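Local coordinates for thrombospondin related anonymous protein (Plasmodium falciparum, PDB 4F1J), which probably acts in adhesion of the malaria parasite, this portion being its magnesium-binding von Willebrand factor A domain, at residues V8-L13 against L117-T122; L32-I37 against K74-I79; F54-K59 against L87-T92; A97-R102 against L133-K138; F159-V164 against G171-Y176. One frame throughout, in Å; residues are numbered along the deposited sequence. Where two conformers were deposited one is given.

Contact 1. Residues V8-L13 against L117-T122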
# COMPACT_ATOMS: atom_id res chain seq x y z
N VAL A 8 -12.43 -6.34 4.66
CA VAL A 8 -11.33 -5.36 4.78
C VAL A 8 -11.41 -4.36 3.63
O VAL A 8 -11.56 -4.76 2.47
CB VAL A 8 -9.93 -6.03 4.69
CG1 VAL A 8 -8.80 -4.99 4.91
CG2 VAL A 8 -9.75 -7.20 5.71
N ASP A 9 -11.36 -3.07 3.97
CA ASP A 9 -11.15 -2.01 2.99
C ASP A 9 -9.64 -1.84 2.97
O ASP A 9 -9.02 -1.51 4.00
CB ASP A 9 -11.87 -0.71 3.37
CG ASP A 9 -13.38 -0.83 3.33
OD1 ASP A 9 -13.90 -1.65 2.51
OD2 ASP A 9 -14.06 -0.05 4.04
N LEU A 10 -9.03 -2.12 1.81
CA LEU A 10 -7.56 -2.17 1.71
C LEU A 10 -7.12 -1.04 0.78
O LEU A 10 -7.52 -0.99 -0.37
CB LEU A 10 -7.09 -3.54 1.21
CG LEU A 10 -5.60 -3.87 1.30
CD1 LEU A 10 -5.34 -5.37 1.18
CD2 LEU A 10 -4.80 -3.08 0.21
N TYR A 11 -6.34 -0.13 1.34
CA TYR A 11 -5.88 1.07 0.67
C TYR A 11 -4.42 0.87 0.27
O TYR A 11 -3.47 1.02 1.08
CB TYR A 11 -5.99 2.33 1.55
CG TYR A 11 -7.36 2.57 2.12
CD1 TYR A 11 -7.78 1.92 3.28
CD2 TYR A 11 -8.25 3.40 1.50
CE1 TYR A 11 -9.06 2.12 3.79
CE2 TYR A 11 -9.52 3.61 2.00
CZ TYR A 11 -9.92 2.98 3.16
OH TYR A 11 -11.21 3.18 3.62
N LEU A 12 -4.26 0.53 -1.01
CA LEU A 12 -2.93 0.35 -1.60
C LEU A 12 -2.34 1.72 -2.02
O LEU A 12 -2.92 2.42 -2.88
CB LEU A 12 -3.03 -0.61 -2.81
CG LEU A 12 -1.72 -0.83 -3.57
CD1 LEU A 12 -0.64 -1.45 -2.69
CD2 LEU A 12 -2.03 -1.71 -4.84
N LEU A 13 -1.21 2.11 -1.42
CA LEU A 13 -0.57 3.38 -1.72
C LEU A 13 0.76 3.05 -2.36
O LEU A 13 1.67 2.52 -1.71
CB LEU A 13 -0.34 4.24 -0.45
CG LEU A 13 -1.47 4.36 0.56
CD1 LEU A 13 -1.18 5.44 1.60
CD2 LEU A 13 -2.85 4.56 -0.02
N LEU A 117 -7.20 -1.21 6.38
CA LEU A 117 -5.79 -1.57 6.20
C LEU A 117 -5.18 -0.72 5.10
O LEU A 117 -5.70 -0.68 3.99
CB LEU A 117 -5.65 -3.05 5.81
CG LEU A 117 -4.27 -3.56 5.40
CD1 LEU A 117 -3.21 -3.41 6.54
CD2 LEU A 117 -4.38 -5.02 4.91
N VAL A 118 -4.05 -0.10 5.40
CA VAL A 118 -3.25 0.61 4.42
C VAL A 118 -2.04 -0.26 4.11
O VAL A 118 -1.37 -0.76 5.01
CB VAL A 118 -2.79 2.01 4.95
CG1 VAL A 118 -1.69 2.63 4.05
CG2 VAL A 118 -3.93 2.98 5.06
N VAL A 119 -1.75 -0.46 2.82
CA VAL A 119 -0.52 -1.14 2.42
C VAL A 119 0.26 -0.23 1.51
O VAL A 119 -0.24 0.19 0.44
CB VAL A 119 -0.79 -2.45 1.71
CG1 VAL A 119 0.53 -3.08 1.30
CG2 VAL A 119 -1.56 -3.40 2.65
N ILE A 120 1.46 0.13 1.98
CA ILE A 120 2.36 1.05 1.27
C ILE A 120 3.45 0.23 0.56
O ILE A 120 4.12 -0.58 1.19
CB ILE A 120 3.01 2.04 2.26
CG1 ILE A 120 1.99 3.03 2.83
CG2 ILE A 120 4.14 2.79 1.55
CD1 ILE A 120 2.33 3.55 4.26
N LEU A 121 3.64 0.46 -0.74
CA LEU A 121 4.80 -0.04 -1.48
C LEU A 121 5.73 1.17 -1.71
O LEU A 121 5.31 2.16 -2.30
CB LEU A 121 4.38 -0.66 -2.81
CG LEU A 121 3.27 -1.72 -2.82
CD1 LEU A 121 3.07 -2.23 -4.26
CD2 LEU A 121 3.56 -2.81 -1.82
N THR A 122 6.95 1.13 -1.18
CA THR A 122 7.81 2.32 -1.29
C THR A 122 9.26 1.96 -1.48
O THR A 122 9.72 0.95 -0.99
CB THR A 122 7.64 3.24 -0.05
OG1 THR A 122 8.26 4.53 -0.27
CG2 THR A 122 8.17 2.58 1.23
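The phenol ring of Tyr11 meets the carbonyl oxygen of Leu117 at its edge, near the ring plane, with CD1 3.4 Å from that O; Val118 CG2 approaches the ring obliquely. Tyr11 CG stands beside its own backbone N (chi1 -53°), which donates to this same Leu117 O at 2.8 Å. Tyr11 also packs on Val101 and Leu105 of helix 94-106, its OH hydrogen-bonded to Gln116. A parallel ladder of five hydrogen bonds ties the backbones of Asp9, Tyr11 and Leu13 to those of Leu117, Val119 and Leu121, while Leu10 to Leu13 pair in register with Leu117 to Ile120. Val119 N lies above the carbonyl plane of Tyr11, 38° out of it. On the face bearing Leu10 and Leu12, Leu10 CD1 lies beside Leu117 CD2 at 3.9 Å, the two leucines pointing the same way, and Leu12 CD1 touches Leu121 CG at the same distance. On the face bearing Tyr11 and Leu13, Leu13 CD1 reaches Val118 CG1 at 3.8 Å and also Ile120 CG1. Helices cover both faces. Neighbouring parallel strands buried in this way form the centre of the Rossmann-like alpha/beta fold of von Willebrand factor A domains.

Contact 2. Residues L32-I37 against K74-I79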
# COMPACT_ATOMS: atom_id res chain seq x y z
N LEU A 32 4.62 -6.26 -9.26
CA LEU A 32 4.49 -6.47 -7.81
C LEU A 32 3.09 -6.10 -7.33
O LEU A 32 2.48 -6.85 -6.55
CB LEU A 32 5.50 -5.63 -7.06
CG LEU A 32 5.38 -5.55 -5.55
CD1 LEU A 32 5.52 -6.93 -4.93
CD2 LEU A 32 6.44 -4.57 -5.00
N ALA A 33 2.60 -4.94 -7.76
CA ALA A 33 1.23 -4.49 -7.43
C ALA A 33 0.22 -5.52 -7.96
O ALA A 33 -0.76 -5.84 -7.31
CB ALA A 33 0.96 -3.11 -8.03
N MET A 34 0.46 -6.03 -9.16
CA MET A 34 -0.39 -7.10 -9.71
C MET A 34 -0.44 -8.37 -8.85
O MET A 34 -1.55 -8.89 -8.55
CB MET A 34 -0.00 -7.39 -11.17
CG MET A 34 -0.36 -6.23 -12.05
SD MET A 34 0.11 -6.45 -13.78
CE MET A 34 -1.23 -7.50 -14.33
N LYS A 35 0.72 -8.87 -8.46
CA LYS A 35 0.82 -10.05 -7.61
C LYS A 35 0.21 -9.78 -6.22
O LYS A 35 -0.39 -10.65 -5.63
CB LYS A 35 2.28 -10.52 -7.48
CG LYS A 35 2.42 -11.87 -6.79
CD LYS A 35 3.68 -12.58 -7.13
CE LYS A 35 3.76 -13.94 -6.40
NZ LYS A 35 4.99 -14.72 -6.73
N LEU A 36 0.35 -8.57 -5.71
CA LEU A 36 -0.24 -8.23 -4.41
C LEU A 36 -1.76 -8.40 -4.50
O LEU A 36 -2.38 -9.06 -3.65
CB LEU A 36 0.13 -6.79 -4.04
CG LEU A 36 -0.43 -6.20 -2.74
CD1 LEU A 36 0.47 -5.01 -2.38
CD2 LEU A 36 -1.91 -5.75 -2.74
N ILE A 37 -2.33 -7.83 -5.56
CA ILE A 37 -3.77 -7.91 -5.80
C ILE A 37 -4.22 -9.36 -5.97
O ILE A 37 -5.29 -9.74 -5.50
CB ILE A 37 -4.18 -7.02 -6.97
CG1 ILE A 37 -4.08 -5.56 -6.50
CG2 ILE A 37 -5.59 -7.38 -7.53
CD1 ILE A 37 -4.08 -4.52 -7.60
N LYS A 74 -10.71 -6.70 -13.16
CA LYS A 74 -10.84 -5.29 -13.44
C LYS A 74 -9.74 -4.45 -12.76
O LYS A 74 -9.21 -3.52 -13.36
CB LYS A 74 -12.24 -4.78 -13.09
CG LYS A 74 -13.32 -5.36 -14.04
CD LYS A 74 -14.73 -4.99 -13.62
CE LYS A 74 -15.75 -5.40 -14.70
NZ LYS A 74 -17.01 -4.60 -14.57
N ALA A 75 -9.38 -4.81 -11.54
CA ALA A 75 -8.32 -4.12 -10.81
C ALA A 75 -6.98 -4.30 -11.53
O ALA A 75 -6.21 -3.35 -11.67
CB ALA A 75 -8.23 -4.63 -9.37
N LEU A 76 -6.74 -5.50 -12.02
CA LEU A 76 -5.47 -5.82 -12.69
C LEU A 76 -5.29 -5.07 -14.02
O LEU A 76 -4.17 -4.67 -14.35
CB LEU A 76 -5.31 -7.33 -12.89
CG LEU A 76 -5.08 -8.14 -11.61
CD1 LEU A 76 -5.08 -9.66 -11.86
CD2 LEU A 76 -3.80 -7.71 -10.91
N ILE A 77 -6.37 -4.87 -14.78
CA ILE A 77 -6.37 -4.00 -15.98
C ILE A 77 -5.88 -2.59 -15.66
O ILE A 77 -5.07 -1.99 -16.39
CB ILE A 77 -7.80 -3.83 -16.58
CG1 ILE A 77 -8.20 -5.05 -17.39
CG2 ILE A 77 -7.90 -2.56 -17.45
CD1 ILE A 77 -9.67 -5.02 -17.80
N ILE A 78 -6.39 -2.04 -14.55
CA ILE A 78 -6.04 -0.69 -14.18
C ILE A 78 -4.58 -0.62 -13.75
O ILE A 78 -3.85 0.31 -14.12
CB ILE A 78 -6.98 -0.11 -13.11
CG1 ILE A 78 -8.38 0.05 -13.68
CG2 ILE A 78 -6.44 1.23 -12.56
CD1 ILE A 78 -9.45 0.21 -12.61
N ILE A 79 -4.13 -1.61 -12.98
CA ILE A 79 -2.75 -1.61 -12.55
C ILE A 79 -1.83 -1.73 -13.76
O ILE A 79 -0.86 -1.00 -13.87
CB ILE A 79 -2.46 -2.71 -11.52
CG1 ILE A 79 -3.22 -2.44 -10.21
CG2 ILE A 79 -0.94 -2.80 -11.28
CD1 ILE A 79 -3.01 -1.02 -9.63
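Met34 and Leu76 mark the closest backbone approach of two nearly antiparallel helical segments, whose axes come within 9.7 Å at an angle of 170° between their directions. Leu76 makes its contacts chiefly through CD2: it lies 3.5 Å from Met34 O, and it also rests on Met34 CB and, at 3.8 Å, on Ile37 CG2. Ile37 and Leu76 slide past each other in opposite directions, and Ile37 CG2 carries on to Ala75 CB. The helices 22-38 and 72-80 flank the same side of the central sheet of the von Willebrand factor A fold; Leu32 of the first packs on strand 145-151, whereas Ala75, Ile78 and Ile79 of the second pack on the outermost strand 58-62. Between the helices, Ile37 and Ile79 meet tip to tip, and the 3.4 Å from Ile37 CD1 to Ile79 CG1 is tighter than usual van der Waals contact. The other branch of Ile79, CG2, sits 3.6 Å from Met34 CG and 3.8 Å from Ala33 CB. Met34 and Ile79 thus run past one another in opposite directions, while the bend at chi3 (80°) turns Met34 CE to within 4.1 Å of the carbonyl oxygen of Leu76.

Contact 3. Residues F54-K59 against L87-T92. With EDO (1,2-ethanediol), chain K.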
# COMPACT_ATOMS: atom_id res chain seq x y z
N PHE A 54 1.60 7.72 -5.59
CA PHE A 54 2.06 8.96 -5.00
C PHE A 54 3.54 9.20 -5.27
O PHE A 54 4.38 8.31 -5.16
CB PHE A 54 1.74 9.02 -3.49
CG PHE A 54 2.59 8.12 -2.65
CD1 PHE A 54 2.20 6.81 -2.42
CD2 PHE A 54 3.77 8.56 -2.07
CE1 PHE A 54 2.97 5.96 -1.66
CE2 PHE A 54 4.56 7.68 -1.32
CZ PHE A 54 4.16 6.39 -1.14
N SER A 55 3.82 10.43 -5.67
CA SER A 55 5.19 10.90 -5.75
C SER A 55 5.14 12.38 -5.35
O SER A 55 5.25 12.69 -4.17
CB SER A 55 5.82 10.61 -7.12
OG SER A 55 5.16 11.24 -8.19
N ASN A 56 4.91 13.29 -6.30
CA ASN A 56 4.74 14.71 -5.96
C ASN A 56 3.47 14.92 -5.13
O ASN A 56 3.44 15.73 -4.22
CB ASN A 56 4.70 15.57 -7.24
CG ASN A 56 6.05 15.63 -7.96
OD1 ASN A 56 7.09 15.27 -7.39
ND2 ASN A 56 6.04 16.09 -9.22
N ASN A 57 2.44 14.17 -5.52
CA ASN A 57 1.12 14.18 -4.89
C ASN A 57 0.52 12.79 -5.01
O ASN A 57 1.08 11.95 -5.73
CB ASN A 57 0.20 15.19 -5.61
CG ASN A 57 0.75 16.60 -5.55
OD1 ASN A 57 0.71 17.24 -4.51
ND2 ASN A 57 1.28 17.08 -6.67
N ALA A 58 -0.58 12.53 -4.30
CA ALA A 58 -1.35 11.30 -4.49
C ALA A 58 -2.38 11.44 -5.63
O ALA A 58 -3.01 12.48 -5.79
CB ALA A 58 -2.05 10.93 -3.20
N LYS A 59 -2.54 10.38 -6.42
CA LYS A 59 -3.55 10.34 -7.47
C LYS A 59 -4.28 9.01 -7.37
O LYS A 59 -3.65 7.96 -7.46
CB LYS A 59 -2.89 10.47 -8.84
CG LYS A 59 -3.88 10.37 -9.99
CD LYS A 59 -3.25 10.62 -11.33
CE LYS A 59 -4.28 10.34 -12.43
NZ LYS A 59 -3.70 10.61 -13.78
N LEU A 87 5.11 7.56 -15.89
CA LEU A 87 5.65 7.15 -14.60
C LEU A 87 6.87 6.28 -14.80
O LEU A 87 7.00 5.62 -15.82
CB LEU A 87 4.60 6.34 -13.84
CG LEU A 87 3.34 7.11 -13.48
CD1 LEU A 87 2.33 6.11 -12.84
CD2 LEU A 87 3.64 8.31 -12.58
N PRO A 88 7.78 6.26 -13.83
CA PRO A 88 7.78 6.99 -12.56
C PRO A 88 8.44 8.36 -12.65
O PRO A 88 9.22 8.61 -13.58
CB PRO A 88 8.63 6.08 -11.68
CG PRO A 88 9.64 5.49 -12.66
CD PRO A 88 8.93 5.34 -13.94
N TYR A 89 8.15 9.21 -11.69
CA TYR A 89 8.78 10.52 -11.59
C TYR A 89 8.41 11.18 -10.27
O TYR A 89 7.37 10.86 -9.66
CB TYR A 89 8.36 11.42 -12.76
CG TYR A 89 6.96 11.98 -12.68
CD1 TYR A 89 6.69 13.11 -11.92
CD2 TYR A 89 5.92 11.40 -13.39
CE1 TYR A 89 5.40 13.64 -11.84
CE2 TYR A 89 4.63 11.90 -13.31
CZ TYR A 89 4.38 13.04 -12.53
OH TYR A 89 3.11 13.57 -12.48
N GLY A 90 9.24 12.12 -9.83
CA GLY A 90 8.90 12.98 -8.72
C GLY A 90 9.34 12.48 -7.37
O GLY A 90 10.10 11.51 -7.28
N ARG A 91 8.87 13.14 -6.32
CA ARG A 91 9.37 12.95 -4.96
C ARG A 91 8.54 11.92 -4.20
O ARG A 91 8.06 11.00 -4.82
CB ARG A 91 9.51 14.31 -4.24
CG ARG A 91 8.28 15.16 -4.17
CD ARG A 91 8.61 16.53 -3.53
NE ARG A 91 7.41 17.31 -3.25
CZ ARG A 91 6.59 17.13 -2.21
NH1 ARG A 91 6.80 16.18 -1.30
NH2 ARG A 91 5.55 17.93 -2.05
N THR A 92 8.44 12.02 -2.87
CA THR A 92 7.81 10.96 -2.06
C THR A 92 6.84 11.56 -1.04
O THR A 92 7.13 11.58 0.17
CB THR A 92 8.89 10.11 -1.36
OG1 THR A 92 9.90 9.74 -2.32
CG2 THR A 92 8.29 8.86 -0.70
C1 EDO K . 2.48 12.16 -9.35
O1 EDO K . 2.46 13.20 -8.38
C2 EDO K . 1.65 11.02 -8.85
O2 EDO K . 0.33 11.54 -8.78
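Ser55 and Asn56 hold the backbone of segment 87-92 through two polar side chains, in the loops beside the metal ion-dependent adhesion site of the von Willebrand factor A fold. Ser55 OG, set between its backbone N and carbonyl carbon (chi1 61°), donates to Tyr89 O at 2.7 Å, in the carbonyl plane. Two residues on, Arg91 N donates a hydrogen bond to Asn56 OD1 at 3.0 Å, tilted 28° from the amide carbonyl plane. Gly90, with a positive phi that suits glycine, passes between these bonds, its CA 3.2 Å from Asn56 OD1. The same amide turns ND2 to the edge of the Tyr89 ring, 3.6 Å from CE1, with amide and ring planes 72° apart. Asn56 O lies over one face of the Arg91 guanidinium, offset toward its rim. In the second shell, Asp127 pairs with Arg91 NH1 and accepts from Thr92 N, and Asn93 ND2 donates to Asn56 O. An ethanediol, probably from the crystallisation liquor, accepts from Asn57 N. Thr92 lies near the metal without being one of its ligands, its side chain about 4 Å from a bound magnesium ion and close to Ser17, which is one; its CG2 touches the edge of the Phe54 ring, 4.0 Å from CE2.

Contact 4. Residues A97-R102 against L133-K138. With SO4 (sulfate ion), chain F.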
# COMPACT_ATOMS: atom_id res chain seq x y z
N ALA A 97 -0.68 10.93 0.29
CA ALA A 97 -1.30 9.63 0.08
C ALA A 97 -2.12 9.17 1.31
O ALA A 97 -3.23 8.67 1.19
CB ALA A 97 -0.23 8.61 -0.22
N LEU A 98 -1.51 9.28 2.48
CA LEU A 98 -2.18 8.91 3.75
C LEU A 98 -3.37 9.85 4.02
O LEU A 98 -4.43 9.42 4.52
CB LEU A 98 -1.18 8.96 4.90
CG LEU A 98 -0.07 7.91 4.90
CD1 LEU A 98 1.01 8.31 5.95
CD2 LEU A 98 -0.64 6.50 5.17
N LEU A 99 -3.20 11.13 3.71
CA LEU A 99 -4.30 12.10 3.81
C LEU A 99 -5.53 11.68 2.99
O LEU A 99 -6.67 11.83 3.43
CB LEU A 99 -3.83 13.49 3.38
CG LEU A 99 -4.90 14.59 3.31
CD1 LEU A 99 -5.61 14.77 4.64
CD2 LEU A 99 -4.22 15.87 2.86
N GLN A 100 -5.32 11.12 1.81
CA GLN A 100 -6.47 10.70 0.97
C GLN A 100 -7.23 9.58 1.65
O GLN A 100 -8.47 9.53 1.58
CB GLN A 100 -6.02 10.26 -0.41
CG GLN A 100 -5.28 11.35 -1.20
CD GLN A 100 -5.89 12.73 -1.08
OE1 GLN A 100 -7.07 12.93 -1.41
NE2 GLN A 100 -5.13 13.69 -0.57
N VAL A 101 -6.51 8.68 2.32
CA VAL A 101 -7.16 7.62 3.10
C VAL A 101 -8.00 8.23 4.23
O VAL A 101 -9.16 7.87 4.42
CB VAL A 101 -6.17 6.63 3.65
CG1 VAL A 101 -6.88 5.63 4.58
CG2 VAL A 101 -5.47 5.90 2.49
N ARG A 102 -7.41 9.17 4.97
CA ARG A 102 -8.13 9.80 6.06
C ARG A 102 -9.35 10.56 5.55
O ARG A 102 -10.33 10.65 6.25
CB ARG A 102 -7.19 10.71 6.86
CG ARG A 102 -7.79 11.28 8.17
CD ARG A 102 -6.67 11.88 9.04
NE ARG A 102 -6.02 13.00 8.40
CZ ARG A 102 -6.34 14.28 8.58
NH1 ARG A 102 -7.35 14.61 9.36
NH2 ARG A 102 -5.66 15.23 7.96
N LEU A 133 4.07 10.73 9.86
CA LEU A 133 3.75 10.19 11.18
C LEU A 133 2.51 10.80 11.81
O LEU A 133 1.78 10.09 12.50
CB LEU A 133 4.96 10.30 12.13
CG LEU A 133 6.10 9.33 11.85
CD1 LEU A 133 7.32 9.66 12.72
CD2 LEU A 133 5.71 7.85 12.03
N LYS A 134 2.25 12.09 11.59
CA LYS A 134 1.05 12.76 12.06
C LYS A 134 -0.22 12.18 11.40
O LYS A 134 -1.18 11.81 12.09
CB LYS A 134 1.15 14.23 11.75
CG LYS A 134 -0.02 15.05 12.15
CD LYS A 134 0.39 16.50 12.27
CE LYS A 134 -0.80 17.40 12.09
NZ LYS A 134 -0.40 18.81 12.29
N GLU A 135 -0.21 12.10 10.07
CA GLU A 135 -1.27 11.37 9.36
C GLU A 135 -1.44 9.94 9.85
O GLU A 135 -2.58 9.49 10.07
CB GLU A 135 -1.06 11.39 7.83
CG GLU A 135 -1.34 12.72 7.18
CD GLU A 135 -2.79 13.19 7.33
OE1 GLU A 135 -3.72 12.35 7.34
OE2 GLU A 135 -2.98 14.42 7.43
N SER A 136 -0.34 9.19 10.02
CA SER A 136 -0.44 7.80 10.42
C SER A 136 -1.10 7.66 11.80
O SER A 136 -1.89 6.74 12.02
CB SER A 136 0.92 7.10 10.36
OG SER A 136 1.80 7.49 11.41
N ARG A 137 -0.80 8.59 12.71
CA ARG A 137 -1.44 8.60 14.05
C ARG A 137 -2.94 8.81 13.95
O ARG A 137 -3.71 8.15 14.66
CB ARG A 137 -0.86 9.73 14.91
CG ARG A 137 -1.65 9.99 16.21
N LYS A 138 -3.34 9.75 13.11
CA LYS A 138 -4.74 10.09 12.93
C LYS A 138 -5.48 8.88 12.36
O LYS A 138 -6.59 8.58 12.75
CB LYS A 138 -4.91 11.30 12.02
CG LYS A 138 -4.53 12.64 12.66
CD LYS A 138 -4.73 13.81 11.73
CE LYS A 138 -4.09 15.08 12.31
NZ LYS A 138 -4.44 16.28 11.51
S SO4 F . -9.32 13.31 11.87
O1 SO4 F . -8.59 12.06 11.94
O2 SO4 F . -9.97 13.45 10.57
O3 SO4 F . -10.35 13.35 12.90
O4 SO4 F . -8.41 14.42 12.11
O HOH W 1 -7.15 16.74 11.57
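Arg102 CG stands anti to its backbone N (chi1 -172°) and the chain bends at chi3 (63°), placing NE beside Glu135, itself bent at chi2 (-62°). The guanidinium grips the carboxylate side-on in a salt bridge: NE meets OE1 at 2.6 Å, near the guanidinium plane, and NH2 the syn lone pair of OE2 at 2.8 Å. Each oxygen of this buried carboxylate thereby gains one charged partner. Helices 94-106 and 129-141 lie on one face of the alpha/beta sheet, the segment axes roughly parallel and 9.3 Å apart at their closest. Leu98 CB packs on Glu135 CB at 3.8 Å. Lys138 CD lies 3.4 Å above one face of the guanidinium, toward its rim. Arg102 NH2 and Lys138 NZ are like charges 3.9 Å apart; a sulfate, probably from the crystallisation liquor, accepts a weak bond from Arg102 NH1 and probably offsets the repulsion. One water accepts from NZ and weakly from NH1. The Glu135 side chain lies about 6 Å from a magnesium ion, near metal-binding Ser95 and Asp131.

Contact 5. Residues F159-V164 against G171-Y176. With EDO (1,2-ethanediol), chain L.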
# COMPACT_ATOMS: atom_id res chain seq x y z
N PHE A 159 12.37 3.79 10.16
CA PHE A 159 11.18 4.59 9.94
C PHE A 159 9.99 3.74 9.49
O PHE A 159 8.88 3.97 9.93
CB PHE A 159 11.38 5.70 8.92
CG PHE A 159 10.11 6.36 8.55
CD1 PHE A 159 9.56 7.32 9.39
CD2 PHE A 159 9.37 5.92 7.45
CE1 PHE A 159 8.35 7.90 9.08
CE2 PHE A 159 8.18 6.49 7.15
CZ PHE A 159 7.66 7.49 7.98
N ASN A 160 10.23 2.80 8.58
CA ASN A 160 9.12 1.94 8.14
C ASN A 160 8.52 1.16 9.31
O ASN A 160 7.31 1.03 9.43
CB ASN A 160 9.60 0.98 7.07
CG ASN A 160 10.00 1.67 5.77
OD1 ASN A 160 9.61 2.79 5.48
ND2 ASN A 160 10.82 0.98 5.00
N ARG A 161 9.39 0.62 10.17
CA ARG A 161 8.95 -0.12 11.34
C ARG A 161 8.18 0.75 12.32
O ARG A 161 7.13 0.33 12.79
CB ARG A 161 10.15 -0.83 11.98
CG ARG A 161 10.63 -2.04 11.15
CD ARG A 161 11.90 -2.66 11.72
NE ARG A 161 11.63 -3.23 13.03
CZ ARG A 161 11.43 -4.53 13.29
NH1 ARG A 161 11.55 -5.47 12.36
NH2 ARG A 161 11.15 -4.88 14.53
N PHE A 162 8.67 1.98 12.56
CA PHE A 162 7.98 2.95 13.43
C PHE A 162 6.57 3.22 12.86
O PHE A 162 5.55 3.18 13.58
CB PHE A 162 8.72 4.32 13.50
CG PHE A 162 9.94 4.40 14.40
CD1 PHE A 162 9.87 4.05 15.75
CD2 PHE A 162 11.13 4.98 13.92
CE1 PHE A 162 10.98 4.19 16.59
CE2 PHE A 162 12.25 5.14 14.75
CZ PHE A 162 12.18 4.74 16.08
N LEU A 163 6.51 3.47 11.54
CA LEU A 163 5.24 3.76 10.85
C LEU A 163 4.16 2.71 11.07
O LEU A 163 2.99 3.06 11.26
CB LEU A 163 5.44 3.97 9.35
CG LEU A 163 4.25 4.59 8.62
CD1 LEU A 163 4.06 5.99 9.11
CD2 LEU A 163 4.50 4.54 7.11
N VAL A 164 4.55 1.43 11.06
CA VAL A 164 3.60 0.32 11.17
C VAL A 164 3.37 -0.10 12.62
O VAL A 164 2.64 -1.04 12.86
CB VAL A 164 4.02 -0.89 10.29
CG1 VAL A 164 4.20 -0.44 8.82
CG2 VAL A 164 5.26 -1.56 10.80
N GLY A 171 12.54 -7.46 17.37
CA GLY A 171 11.31 -8.23 17.47
C GLY A 171 10.65 -8.39 16.12
O GLY A 171 11.03 -7.70 15.16
N LYS A 172 9.69 -9.31 16.04
CA LYS A 172 9.01 -9.63 14.79
C LYS A 172 8.10 -8.49 14.43
O LYS A 172 7.42 -7.93 15.31
CB LYS A 172 8.18 -10.91 14.91
N CYS A 173 8.12 -8.10 13.17
CA CYS A 173 7.22 -7.06 12.71
C CYS A 173 6.46 -7.58 11.51
O CYS A 173 6.91 -7.45 10.38
CB CYS A 173 7.99 -5.79 12.37
SG CYS A 173 6.91 -4.43 11.95
N ASN A 174 5.29 -8.16 11.78
CA ASN A 174 4.50 -8.81 10.73
C ASN A 174 3.94 -7.83 9.70
O ASN A 174 3.66 -8.22 8.58
CB ASN A 174 3.41 -9.69 11.33
CG ASN A 174 4.00 -10.93 12.01
OD1 ASN A 174 4.90 -11.56 11.46
ND2 ASN A 174 3.52 -11.26 13.20
N LEU A 175 3.84 -6.56 10.06
CA LEU A 175 3.34 -5.52 9.15
C LEU A 175 4.44 -4.86 8.31
O LEU A 175 4.16 -3.88 7.63
CB LEU A 175 2.59 -4.44 9.93
CG LEU A 175 1.28 -4.93 10.57
CD1 LEU A 175 0.64 -3.79 11.35
CD2 LEU A 175 0.31 -5.45 9.52
N TYR A 176 5.64 -5.43 8.33
CA TYR A 176 6.74 -4.90 7.56
C TYR A 176 7.53 -6.01 6.85
O TYR A 176 7.82 -7.04 7.43
CB TYR A 176 7.68 -4.07 8.44
CG TYR A 176 8.84 -3.52 7.65
CD1 TYR A 176 8.63 -2.63 6.61
CD2 TYR A 176 10.15 -3.92 7.90
CE1 TYR A 176 9.68 -2.15 5.82
CE2 TYR A 176 11.22 -3.42 7.15
CZ TYR A 176 10.98 -2.54 6.12
OH TYR A 176 12.04 -2.04 5.37
C1 EDO L . 2.97 -7.84 14.49
O1 EDO L . 4.34 -8.23 14.55
C2 EDO L . 2.75 -6.37 14.16
O2 EDO L . 3.40 -5.95 12.95
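The Tyr176 ring takes Asn160 CB and Arg161 CG, of two consecutive helix residues, on the same side of its plane, both placed obliquely. Asn160 CB lies 3.4 Å from ring atom CE1, and its amide, inclined 47° to the ring, keeps the phenol oxygen in its own plane while ND2 donates to Tyr176 OH at 3.3 Å. Near the other ring margin, Arg161 CG touches CD2 at 3.8 Å. From there the arginine crosses the tyrosine at about a right angle, guanidinium and ring planes being 81° apart, and a bend at chi3 (65°) swings NE round towards the loop. Arg161 NH2 donates to Gly171 O at 2.9 Å; the oxygen lies in the guanidinium plane, although the nitrogen stands above the carbonyl plane of Gly171. NE is taken up by His167 O, and Cys173 CB rests 3.4 Å above one guanidinium face, so the group is fixed by two carbonyls and a covering carbon. Val164 finishes the contact: its CG2 packs 3.5 Å from Cys173 SG, which forms a disulfide with Cys166, and its CB lies 3.8 Å from Leu175 CB as the two side chains slide past in opposite directions. A type I turn from Cys173 to Tyr176 leads into the outermost strand 176-179. Val164 and Tyr176 both pack on Val148 of strand 145-151, Leu175 reaches helix 184-200, and Leu163 and Phe159 lean on helix 129-141.

How the contacts relate
Contact 1 is the hub, its centre about 3 Å from that of the chain. One face of its strands receives contact 2, through Leu12 CD1 to Leu36 CD1 (3.7 Å); the other receives contact 4, through Leu13 CD1 to Leu98 CD2 (3.8 Å), so contacts 2 and 4 fall on opposite sides of the chain's centre, their own centres about 23 Å apart. Contact 5 joins the hub where Ile120 CD1 meets Leu163 CD2 and joins contact 4 where Leu133 packs on Phe159. Phe54 of contact 3 packs on Ala97 of contact 4. The side chains of Thr92 in contact 3 and Glu135 in contact 4 approach two different magnesium ions; contact 2 lies away from both metal sites.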